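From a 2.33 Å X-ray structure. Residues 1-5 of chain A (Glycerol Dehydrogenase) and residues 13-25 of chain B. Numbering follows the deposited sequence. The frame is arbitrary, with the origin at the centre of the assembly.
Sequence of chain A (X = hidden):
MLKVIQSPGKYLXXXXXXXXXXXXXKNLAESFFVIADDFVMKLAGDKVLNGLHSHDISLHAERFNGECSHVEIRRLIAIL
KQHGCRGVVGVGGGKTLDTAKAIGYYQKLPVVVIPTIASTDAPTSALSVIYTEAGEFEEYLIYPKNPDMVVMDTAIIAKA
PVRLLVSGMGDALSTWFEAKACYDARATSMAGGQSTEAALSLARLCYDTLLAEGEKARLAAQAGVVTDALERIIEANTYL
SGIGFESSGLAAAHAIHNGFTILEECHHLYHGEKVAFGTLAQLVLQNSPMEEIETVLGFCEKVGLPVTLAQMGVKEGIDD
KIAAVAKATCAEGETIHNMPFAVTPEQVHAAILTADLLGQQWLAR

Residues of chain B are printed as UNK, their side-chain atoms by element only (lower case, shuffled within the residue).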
ATOM      1  N   MET A   1      -1.690 -33.095  22.893  1.00 52.11           N
ATOM      2  CA  MET A   1      -3.183 -33.120  22.967  1.00 52.73           C
ATOM      3  C   MET A   1      -3.803 -33.305  21.571  1.00 50.88           C
ATOM      4  O   MET A   1      -3.168 -33.015  20.552  1.00 56.94           O
ATOM      5  CB  MET A   1      -3.719 -31.839  23.627  1.00 56.66           C
ATOM      6  CG  MET A   1      -5.182 -31.927  24.081  1.00 57.30           C
ATOM      7  SD  MET A   1      -5.548 -31.046  25.608  1.00 60.93           S
ATOM      8  CE  MET A   1      -6.970 -31.964  26.223  1.00 61.95           C
ATOM      9  N   LEU A   2      -5.023 -33.841  21.540  1.00 45.57           N
ATOM     10  CA  LEU A   2      -5.783 -33.993  20.305  1.00 41.34           C
ATOM     11  C   LEU A   2      -6.490 -32.695  19.946  1.00 38.26           C
ATOM     12  O   LEU A   2      -6.934 -31.954  20.831  1.00 38.75           O
ATOM     13  CB  LEU A   2      -6.829 -35.107  20.452  1.00 41.08           C
ATOM     14  CG  LEU A   2      -6.297 -36.520  20.701  1.00 41.01           C
ATOM     15  CD1 LEU A   2      -7.449 -37.482  20.908  1.00 41.84           C
ATOM     16  CD2 LEU A   2      -5.415 -37.005  19.557  1.00 41.19           C
ATOM     17  N   LYS A   3      -6.596 -32.426  18.648  1.00 34.45           N
ATOM     18  CA  LYS A   3      -7.480 -31.370  18.144  1.00 33.72           C
ATOM     19  C   LYS A   3      -8.812 -32.030  17.816  1.00 32.64           C
ATOM     20  O   LYS A   3      -8.845 -33.114  17.241  1.00 33.00           O
ATOM     21  CB  LYS A   3      -6.893 -30.694  16.907  1.00 33.06           C
ATOM     22  CG  LYS A   3      -5.588 -29.955  17.152  1.00 33.60           C
ATOM     23  CD  LYS A   3      -4.956 -29.486  15.853  1.00 34.14           C
ATOM     24  CE  LYS A   3      -3.843 -28.480  16.106  1.00 34.22           C
ATOM     25  NZ  LYS A   3      -3.193 -28.075  14.825  1.00 34.05           N
ATOM     26  N   VAL A   4      -9.913 -31.405  18.228  1.00 31.33           N
ATOM     27  CA  VAL A   4     -11.248 -31.964  18.009  1.00 30.69           C
ATOM     28  C   VAL A   4     -12.176 -30.898  17.472  1.00 30.21           C
ATOM     29  O   VAL A   4     -12.116 -29.750  17.894  1.00 33.06           O
ATOM     30  CB  VAL A   4     -11.859 -32.580  19.291  1.00 30.09           C
ATOM     31  CG1 VAL A   4     -13.124 -33.376  18.958  1.00 29.92           C
ATOM     32  CG2 VAL A   4     -10.845 -33.486  19.992  1.00 30.49           C
ATOM     33  N   ILE A   5     -13.016 -31.295  16.518  1.00 29.21           N
ATOM     34  CA  ILE A   5     -14.123 -30.472  16.029  1.00 26.51           C
ATOM     35  C   ILE A   5     -15.353 -31.372  15.932  1.00 26.71           C
ATOM     36  O   ILE A   5     -15.250 -32.522  15.494  1.00 25.41           O
ATOM     37  CB  ILE A   5     -13.789 -29.809  14.660  1.00 25.67           C
ATOM     38  CG1 ILE A   5     -14.941 -28.921  14.176  1.00 24.48           C
ATOM     39  CG2 ILE A   5     -13.450 -30.847  13.589  1.00 25.46           C
ATOM     40  CD1 ILE A   5     -14.578 -28.045  12.997  1.00 23.95           C
TER
ATOM     41  N   UNK B  13      -7.732 -35.474  15.818  1.00 26.89           N
ATOM     42  CA  UNK B  13      -6.397 -35.454  15.227  1.00 27.81           C
ATOM     43  C   UNK B  13      -5.288 -35.093  16.201  1.00 27.06           C
ATOM     44  O   UNK B  13      -5.375 -34.091  16.887  1.00 26.68           O
ATOM     45  c   UNK B  13      -6.379 -34.469  14.070  1.00 28.28           C
ATOM     46  c   UNK B  13      -5.049 -34.400  13.339  1.00 28.70           C
ATOM     47  c   UNK B  13      -5.006 -33.258  12.370  1.00 28.16           C
ATOM     48  n   UNK B  13      -4.000 -32.414  12.499  1.00 28.16           N
ATOM     49  o   UNK B  13      -5.887 -33.122  11.531  1.00 28.63           O
ATOM     50  N   UNK B  14      -4.228 -35.899  16.213  1.00 27.02           N
ATOM     51  CA  UNK B  14      -3.048 -35.629  17.032  1.00 26.90           C
ATOM     52  C   UNK B  14      -2.178 -36.855  17.229  1.00 27.49           C
ATOM     53  O   UNK B  14      -2.484 -37.921  16.704  1.00 27.06           O
ATOM     54  N   UNK B  15      -1.068 -36.706  17.970  1.00 27.99           N
ATOM     55  CA  UNK B  15      -0.256 -37.867  18.345  1.00 28.60           C
ATOM     56  C   UNK B  15      -1.054 -38.878  19.154  1.00 29.24           C
ATOM     57  O   UNK B  15      -1.819 -38.481  20.032  1.00 29.82           O
ATOM     58  c   UNK B  15      -0.399 -35.434  18.307  1.00 27.41           C
ATOM     59  c   UNK B  15       0.861 -37.256  19.200  1.00 28.68           C
ATOM     60  c   UNK B  15       0.991 -35.860  18.684  1.00 27.74           C
ATOM     61  N   UNK B  16      -0.902 -40.165  18.827  1.00 30.23           N
ATOM     62  CA  UNK B  16      -1.554 -41.267  19.555  1.00 30.88           C
ATOM     63  C   UNK B  16      -3.093 -41.222  19.559  1.00 30.62           C
ATOM     64  O   UNK B  16      -3.721 -41.761  20.464  1.00 31.69           O
ATOM     65  o   UNK B  16       1.039 -42.390  20.466  1.00 33.76           O
ATOM     66  c   UNK B  16       0.484 -41.433  21.064  1.00 32.65           C
ATOM     67  o   UNK B  16       1.113 -40.562  21.713  1.00 33.39           O
ATOM     68  c   UNK B  16      -1.025 -41.340  21.002  1.00 31.77           C
ATOM     69  N   UNK B  17      -3.697 -40.614  18.543  1.00 29.81           N
ATOM     70  CA  UNK B  17      -5.162 -40.517  18.459  1.00 29.84           C
ATOM     71  C   UNK B  17      -5.847 -41.874  18.319  1.00 30.85           C
ATOM     72  O   UNK B  17      -6.986 -42.030  18.753  1.00 31.49           O
ATOM     73  c   UNK B  17      -5.573 -39.606  17.312  1.00 28.38           C
ATOM     74  N   UNK B  18      -5.152 -42.853  17.741  1.00 31.77           N
ATOM     75  CA  UNK B  18      -5.712 -44.198  17.567  1.00 33.04           C
ATOM     76  C   UNK B  18      -5.851 -44.986  18.878  1.00 34.54           C
ATOM     77  O   UNK B  18      -6.594 -45.967  18.934  1.00 35.14           O
ATOM     78  c   UNK B  18      -4.882 -44.991  16.544  1.00 33.66           C
ATOM     79  o   UNK B  18      -3.491 -44.968  16.843  1.00 32.68           O
ATOM     80  N   UNK B  19      -5.121 -44.559  19.911  1.00 36.40           N
ATOM     81  CA  UNK B  19      -5.212 -45.118  21.266  1.00 38.25           C
ATOM     82  C   UNK B  19      -5.957 -44.217  22.269  1.00 38.68           C
ATOM     83  O   UNK B  19      -6.167 -44.627  23.407  1.00 39.58           O
ATOM     84  c   UNK B  19      -3.153 -46.571  21.119  1.00 39.50           C
ATOM     85  o   UNK B  19      -2.977 -44.237  21.646  1.00 38.51           O
ATOM     86  c   UNK B  19      -3.798 -45.397  21.826  1.00 39.34           C
ATOM     87  N   UNK B  20      -6.349 -43.009  21.851  1.00 39.69           N
ATOM     88  CA  UNK B  20      -7.049 -42.041  22.715  1.00 38.91           C
ATOM     89  C   UNK B  20      -8.521 -41.794  22.349  1.00 38.83           C
ATOM     90  O   UNK B  20      -9.227 -41.115  23.090  1.00 41.39           O
ATOM     91  c   UNK B  20      -4.918 -40.670  23.365  1.00 40.65           C
ATOM     92  c   UNK B  20      -6.300 -40.704  22.705  1.00 39.57           C
ATOM     93  c   UNK B  20      -5.020 -40.915  24.867  1.00 42.20           C
ATOM     94  c   UNK B  20      -4.225 -39.345  23.083  1.00 40.03           C
ATOM     95  N   UNK B  21      -8.993 -42.354  21.238  1.00 38.35           N
ATOM     96  CA  UNK B  21     -10.357 -42.103  20.739  1.00 36.51           C
ATOM     97  C   UNK B  21     -11.433 -42.932  21.434  1.00 36.18           C
ATOM     98  O   UNK B  21     -12.623 -42.714  21.178  1.00 35.22           O
ATOM     99  c   UNK B  21      -9.565 -44.637  18.578  1.00 37.45           C
ATOM    100  c   UNK B  21     -12.154 -45.470  18.070  1.00 38.65           C
ATOM    101  c   UNK B  21     -10.390 -42.304  19.209  1.00 36.28           C
ATOM    102  c   UNK B  21      -9.802 -45.924  18.153  1.00 38.28           C
ATOM    103  c   UNK B  21     -11.097 -46.350  17.901  1.00 38.77           C
ATOM    104  c   UNK B  21     -11.904 -44.153  18.490  1.00 38.08           C
ATOM    105  c   UNK B  21     -10.624 -43.728  18.761  1.00 37.46           C
ATOM    106  N   UNK B  22     -11.034 -43.871  22.297  1.00 35.95           N
ATOM    107  CA  UNK B  22     -11.988 -44.739  22.991  1.00 36.01           C
ATOM    108  C   UNK B  22     -13.000 -44.015  23.865  1.00 36.41           C
ATOM    109  O   UNK B  22     -14.145 -44.466  23.990  1.00 38.18           O
ATOM    110  N   UNK B  23     -12.579 -42.904  24.468  1.00 35.66           N
ATOM    111  CA  UNK B  23     -13.461 -42.075  25.300  1.00 35.44           C
ATOM    112  C   UNK B  23     -14.718 -41.652  24.540  1.00 35.18           C
ATOM    113  O   UNK B  23     -15.832 -41.775  25.047  1.00 35.68           O
ATOM    114  c   UNK B  23     -12.715 -40.845  25.802  1.00 35.23           C
ATOM    115  N   UNK B  24     -14.529 -41.189  23.311  1.00 34.47           N
ATOM    116  CA  UNK B  24     -15.631 -40.724  22.475  1.00 33.09           C
ATOM    117  C   UNK B  24     -16.383 -41.893  21.829  1.00 33.32           C
ATOM    118  O   UNK B  24     -17.600 -41.826  21.659  1.00 34.09           O
ATOM    119  c   UNK B  24     -14.237 -36.326  22.778  1.00 30.82           C
ATOM    120  c   UNK B  24     -12.199 -37.508  22.313  1.00 30.78           C
ATOM    121  c   UNK B  24     -14.972 -37.427  22.327  1.00 31.16           C
ATOM    122  c   UNK B  24     -12.853 -36.372  22.766  1.00 30.75           C
ATOM    123  c   UNK B  24     -15.134 -39.769  21.391  1.00 31.87           C
ATOM    124  c   UNK B  24     -14.336 -38.583  21.885  1.00 31.45           C
ATOM    125  o   UNK B  24     -12.117 -35.289  23.204  1.00 29.60           O
ATOM    126  c   UNK B  24     -12.943 -38.599  21.872  1.00 31.28           C
ATOM    127  N   UNK B  25     -15.654 -42.952  21.472  1.00 33.55           N
ATOM    128  CA  UNK B  25     -16.237 -44.140  20.848  1.00 34.14           C
ATOM    129  C   UNK B  25     -17.185 -44.885  21.782  1.00 35.47           C
ATOM    130  O   UNK B  25     -18.235 -45.369  21.347  1.00 34.66           O
ATOM    131  c   UNK B  25     -15.133 -45.076  20.364  1.00 34.62           C
TER
HETATM  132  O   HOH W   1      -1.238 -35.440  21.634  1.00 29.16           O

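Position 13 of chain B carries three carbons in a row, the third bearing one oxygen and one nitrogen: an amide two methylenes from the backbone, hence glutamine, Q13(B). Its backbone makes an antiparallel pair with K3(A): K3(A) N donates to Q13(B) O at 2.7 Å, nearly straight, and Q13(B) N donates to K3(A) O at 3.0 Å. Both side chains rise from the same face of the sheet. The buried amide is not left unpaired, since NE2 and OE1 find hydrogen bonds outside these stretches.

Position 14 has no side-chain atoms and is glycine, G14(B). An ideal CB here would lie 3.0 Å from L2(A) CD2, a clash, and equally close to M1(A) O; its phi of 162° and psi of 180° also suit a residue without a side chain.

At position 15 three carbons close a ring onto the backbone nitrogen, which defines proline, P15(B). Its phi of -60° fits the second place of a type II turn running from G14(B) to position 17. Water 1 accepts from M1(A) N at 2.7 Å and donates a weak bond to P15(B) O at 3.5 Å.

Position 16 shows two carbons, the second with two oxygens: a short carboxylate, D16(B), aspartate. It is exposed and touches nothing on chain A, a comfortable setting for a charge.

Position 17 has a single carbon and is alanine, A17(B). Its CB packs 3.4 Å from L2(A) CD2, a close apolar contact made by a very small side chain.

At position 18 one carbon leads to one oxygen, giving serine, S18(B). It points away from chain A, and its hydroxyl is hydrogen-bonded elsewhere in the structure.

Position 19 has one carbon carrying an oxygen and a carbon, the branched pattern of threonine, T19(B). OG1 donates to D16(B) O at 2.8 Å, and T19(B) N reaches the same oxygen at 3.2 Å.

Four carbons forked at the second mark position 20 as leucine, L20(B). It points toward chain A, with CB 3.9 Å from L2(A) CD1, adding apolar surface.

Position 21 bears one carbon and a six-carbon ring without oxygen: phenylalanine, F21(B), buried, with the ring leading away from chain A.

Position 22, lacking side-chain atoms, is glycine, G22(B), in the helix. Position 23, with one carbon, is alanine, A23(B), exposed and out of reach.

Position 24 has one carbon and a six-carbon ring bearing an oxygen: tyrosine, Y24(B). It points toward chain A, and V4(A) CG2 lies 3.9 Å from its OH, approaching the ring obliquely. Position 25, again one carbon, is alanine, A25(B), buried but beyond reach of chain A.

The contact thus joins two parts. Paired backbone bonds at K3(A) and Q13(B) fix the register of the strands, while L2(A) spreads its methyls over A17(B) and L20(B), and Y24(B) extends the packing to V4(A). G14(B) leaves the room that L2(A) occupies.

Chain B 13-25: QGPDASTLFGAYA
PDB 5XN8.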